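Local coordinates for CBS domain-containing protein (Listeria monocytogenes, PDB 6XNU), which binds the second messenger c-di-AMP, probably through its CBS domains, and takes part in controlling (p)ppGpp and c-di-AMP homeostasis, at the interface of chains A and B. Residues are numbered along the deposited sequence; one frame, centred on the assembly and turned at random. Chains: chain A/B, CBS domain-containing protein.

The interface of chains A and B. Residues chain A 120, 123-124, 144, 147-148, 151; chain B 144, 147-149, 151-152.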
ATOM      1  N   VAL A 120     -17.939  -5.361   0.462  1.00 32.25           N
ATOM      2  CA  VAL A 120     -17.125  -6.110  -0.493  1.00 30.98           C
ATOM      3  C   VAL A 120     -16.960  -5.321  -1.787  1.00 33.41           C
ATOM      4  O   VAL A 120     -15.880  -5.303  -2.390  1.00 37.56           O
ATOM      5  CB  VAL A 120     -17.746  -7.496  -0.740  1.00 31.86           C
ATOM      6  CG1 VAL A 120     -16.969  -8.239  -1.813  1.00 33.99           C
ATOM      7  CG2 VAL A 120     -17.768  -8.292   0.555  1.00 33.47           C
ATOM      8  N   LEU A 123     -14.318  -2.684  -1.395  1.00 33.85           N
ATOM      9  CA  LEU A 123     -12.981  -3.250  -1.303  1.00 29.73           C
ATOM     10  C   LEU A 123     -12.419  -3.649  -2.661  1.00 36.38           C
ATOM     11  O   LEU A 123     -11.230  -3.969  -2.747  1.00 33.83           O
ATOM     12  CB  LEU A 123     -12.985  -4.447  -0.341  1.00 29.15           C
ATOM     13  CG  LEU A 123     -13.199  -4.049   1.127  1.00 30.35           C
ATOM     14  CD1 LEU A 123     -13.470  -5.268   2.007  1.00 28.51           C
ATOM     15  CD2 LEU A 123     -12.012  -3.247   1.650  1.00 25.53           C
ATOM     16  N   VAL A 124     -13.234  -3.613  -3.720  1.00 33.56           N
ATOM     17  CA  VAL A 124     -12.717  -3.870  -5.062  1.00 34.27           C
ATOM     18  C   VAL A 124     -11.708  -2.801  -5.464  1.00 39.24           C
ATOM     19  O   VAL A 124     -10.600  -3.104  -5.919  1.00 35.16           O
ATOM     20  CB  VAL A 124     -13.874  -3.960  -6.070  1.00 40.80           C
ATOM     21  CG1 VAL A 124     -13.337  -3.983  -7.492  1.00 40.99           C
ATOM     22  CG2 VAL A 124     -14.701  -5.200  -5.788  1.00 36.00           C
ATOM     23  N   ARG A 144      -8.940  -5.647   2.806  1.00 21.26           N
ATOM     24  CA  ARG A 144      -9.223  -6.762   1.906  1.00 24.79           C
ATOM     25  C   ARG A 144      -8.877  -8.108   2.515  1.00 25.61           C
ATOM     26  O   ARG A 144      -9.392  -9.142   2.050  1.00 24.11           O
ATOM     27  CB  ARG A 144      -8.430  -6.593   0.619  1.00 28.10           C
ATOM     28  CG  ARG A 144      -9.014  -5.618  -0.356  1.00 26.93           C
ATOM     29  CD  ARG A 144      -8.053  -5.470  -1.513  1.00 30.83           C
ATOM     30  NE  ARG A 144      -8.563  -4.581  -2.551  1.00 33.10           N
ATOM     31  CZ  ARG A 144      -7.786  -3.973  -3.437  1.00 32.48           C
ATOM     32  NH1 ARG A 144      -6.476  -4.166  -3.393  1.00 32.42           N
ATOM     33  NH2 ARG A 144      -8.313  -3.189  -4.368  1.00 31.28           N
ATOM     34  N   VAL A 147     -11.566 -10.718   3.397  1.00 23.13           N
ATOM     35  CA  VAL A 147     -12.225 -11.383   2.272  1.00 23.45           C
ATOM     36  C   VAL A 147     -11.323 -12.474   1.709  1.00 24.93           C
ATOM     37  O   VAL A 147     -11.787 -13.571   1.367  1.00 23.69           O
ATOM     38  CB  VAL A 147     -12.615 -10.359   1.191  1.00 24.79           C
ATOM     39  CG1 VAL A 147     -13.257 -11.069  -0.008  1.00 27.16           C
ATOM     40  CG2 VAL A 147     -13.574  -9.287   1.780  1.00 26.74           C
ATOM     41  N   LEU A 148     -10.016 -12.206   1.628  1.00 24.88           N
ATOM     42  CA  LEU A 148      -9.092 -13.246   1.182  1.00 21.48           C
ATOM     43  C   LEU A 148      -9.103 -14.435   2.137  1.00 24.71           C
ATOM     44  O   LEU A 148      -9.011 -15.586   1.701  1.00 22.82           O
ATOM     45  CB  LEU A 148      -7.675 -12.681   1.047  1.00 23.06           C
ATOM     46  CG  LEU A 148      -7.285 -12.219  -0.356  1.00 23.26           C
ATOM     47  CD1 LEU A 148      -7.140 -13.413  -1.324  1.00 27.40           C
ATOM     48  CD2 LEU A 148      -8.285 -11.223  -0.895  1.00 25.00           C
ATOM     49  N   VAL A 151     -12.146 -16.402   1.218  1.00 22.75           N
ATOM     50  CA  VAL A 151     -11.981 -17.132  -0.040  1.00 24.30           C
ATOM     51  C   VAL A 151     -11.083 -18.346   0.166  1.00 24.86           C
ATOM     52  O   VAL A 151     -11.371 -19.453  -0.322  1.00 24.21           O
ATOM     53  CB  VAL A 151     -11.424 -16.187  -1.120  1.00 24.77           C
ATOM     54  CG1 VAL A 151     -11.001 -16.974  -2.352  1.00 25.31           C
ATOM     55  CG2 VAL A 151     -12.470 -15.155  -1.496  1.00 26.29           C
TER
ATOM     56  N   ARG B 144      -4.555  -8.743  -4.883  1.00 28.68           N
ATOM     57  CA  ARG B 144      -5.805  -9.180  -4.263  1.00 25.08           C
ATOM     58  C   ARG B 144      -7.042  -8.741  -5.034  1.00 31.15           C
ATOM     59  O   ARG B 144      -8.119  -9.308  -4.813  1.00 32.34           O
ATOM     60  CB  ARG B 144      -5.922  -8.636  -2.836  1.00 26.16           C
ATOM     61  CG  ARG B 144      -4.940  -9.196  -1.829  1.00 24.91           C
ATOM     62  CD  ARG B 144      -5.181  -8.531  -0.475  1.00 27.81           C
ATOM     63  NE  ARG B 144      -4.403  -9.127   0.602  1.00 25.06           N
ATOM     64  CZ  ARG B 144      -4.010  -8.467   1.685  1.00 31.29           C
ATOM     65  NH1 ARG B 144      -3.313  -9.087   2.629  1.00 28.90           N
ATOM     66  NH2 ARG B 144      -4.313  -7.175   1.818  1.00 30.42           N
ATOM     67  N   VAL B 147      -9.469 -11.212  -6.902  1.00 35.99           N
ATOM     68  CA  VAL B 147     -10.290 -12.029  -6.011  1.00 34.13           C
ATOM     69  C   VAL B 147     -11.484 -11.231  -5.515  1.00 36.33           C
ATOM     70  O   VAL B 147     -12.611 -11.736  -5.461  1.00 36.59           O
ATOM     71  CB  VAL B 147      -9.442 -12.564  -4.842  1.00 33.02           C
ATOM     72  CG1 VAL B 147     -10.291 -13.416  -3.904  1.00 32.78           C
ATOM     73  CG2 VAL B 147      -8.251 -13.345  -5.363  1.00 34.74           C
ATOM     74  N   LEU B 148     -11.259  -9.972  -5.130  1.00 33.35           N
ATOM     75  CA  LEU B 148     -12.368  -9.130  -4.703  1.00 36.29           C
ATOM     76  C   LEU B 148     -13.385  -8.957  -5.826  1.00 36.53           C
ATOM     77  O   LEU B 148     -14.601  -8.971  -5.584  1.00 38.59           O
ATOM     78  CB  LEU B 148     -11.840  -7.771  -4.233  1.00 35.72           C
ATOM     79  CG  LEU B 148     -11.598  -7.672  -2.729  1.00 31.39           C
ATOM     80  CD1 LEU B 148     -12.912  -7.766  -1.975  1.00 31.94           C
ATOM     81  CD2 LEU B 148     -10.649  -8.772  -2.276  1.00 30.40           C
ATOM     82  N   LYS B 149     -12.900  -8.790  -7.058  1.00 39.22           N
ATOM     83  CA  LYS B 149     -13.779  -8.697  -8.220  1.00 42.53           C
ATOM     84  C   LYS B 149     -14.687  -9.917  -8.319  1.00 43.72           C
ATOM     85  O   LYS B 149     -15.907  -9.787  -8.489  1.00 46.13           O
ATOM     86  CB  LYS B 149     -12.936  -8.545  -9.488  1.00 46.70           C
ATOM     87  CG  LYS B 149     -13.538  -7.622 -10.531  1.00 52.98           C
ATOM     88  CD  LYS B 149     -12.514  -7.237 -11.593  1.00 54.97           C
ATOM     89  CE  LYS B 149     -13.149  -6.380 -12.680  1.00 57.67           C
ATOM     90  NZ  LYS B 149     -13.602  -5.061 -12.155  1.00 59.02           N
ATOM     91  N   VAL B 151     -15.543 -12.111  -5.959  1.00 39.81           N
ATOM     92  CA  VAL B 151     -16.476 -12.167  -4.836  1.00 40.71           C
ATOM     93  C   VAL B 151     -17.627 -11.196  -5.051  1.00 46.92           C
ATOM     94  O   VAL B 151     -18.793 -11.525  -4.794  1.00 47.12           O
ATOM     95  CB  VAL B 151     -15.738 -11.883  -3.514  1.00 42.67           C
ATOM     96  CG1 VAL B 151     -16.721 -11.859  -2.349  1.00 36.03           C
ATOM     97  CG2 VAL B 151     -14.641 -12.910  -3.287  1.00 37.58           C
ATOM     98  N   ASN B 152     -17.320  -9.982  -5.520  1.00 40.56           N
ATOM     99  CA  ASN B 152     -18.372  -9.012  -5.809  1.00 48.65           C
ATOM    100  C   ASN B 152     -19.362  -9.565  -6.826  1.00 53.44           C
ATOM    101  O   ASN B 152     -20.579  -9.426  -6.659  1.00 53.46           O
ATOM    102  CB  ASN B 152     -17.757  -7.702  -6.311  1.00 43.80           C
ATOM    103  CG  ASN B 152     -18.679  -6.509  -6.127  1.00 45.24           C
ATOM    104  OD1 ASN B 152     -19.540  -6.492  -5.246  1.00 46.69           O
ATOM    105  ND2 ASN B 152     -18.501  -5.501  -6.970  1.00 50.79           N
TER
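B:Leu148 is the main plug of this apolar, two-fold symmetric helix contact, burying 104 Å² against chain A. Its two methyls part: CD1 turns into a pocket walled by A:Val120, A:Leu123 and A:Val147, 3.7 Å from CB of A:Leu123, and CD2 turns towards the two-fold axis. There the CD2 methyls of B:Leu148 and A:Leu148 meet at 3.7 Å, each chain having chi1 near -95° and chi2 near -68°. The aliphatic stem of A:Arg144 crosses B:Leu148 obliquely, with CG against the CD2 methyl.

A:Val124 (48 Å²) lies over the backbone of the B helix: its CG2, anti to the carbonyl carbon, rests 3.8 Å from O of B:Leu148 and also touches CB of B:Asn152. B:Val151 (47 Å²) forks between two helices of chain A. Its CG1, anti to the backbone N, crosses A:Val120 at about a right angle, CG1 to CG1 3.7 Å, while CG2 meets CG2 of A:Val151 at 3.6 Å across the axis and faces A:Val147 tip to tip.

No polar group bonds across this patch. The A:Arg144 chain, extended from CG to NE, instead turns its guanidinium to the C-terminal end of helix 116-125 of its own chain: NE gives a nearly straight bond (174° at H) to O of A:Leu123, 2.7 Å away and in the guanidinium plane, and NH2 bonds at 2.8 Å to O of A:Val124, from above that carbonyl plane. These bonds fix the guanidinium's rotation, and the stem lies obliquely across that of B:Arg144, their guanidinium planes nearly perpendicular; NH1 of A:Arg144 stays 6.4 Å from NH2 of B:Arg144, a distance that would ease the repulsion of the like charges.

The C-terminal helices, 145-161 in chain A and 145-154 in chain B, pair about the axis, and the B helix also packs on A helix 116-125, closing one side of the ring formed by the two chains of the deposited assembly, probably the CBS dimer.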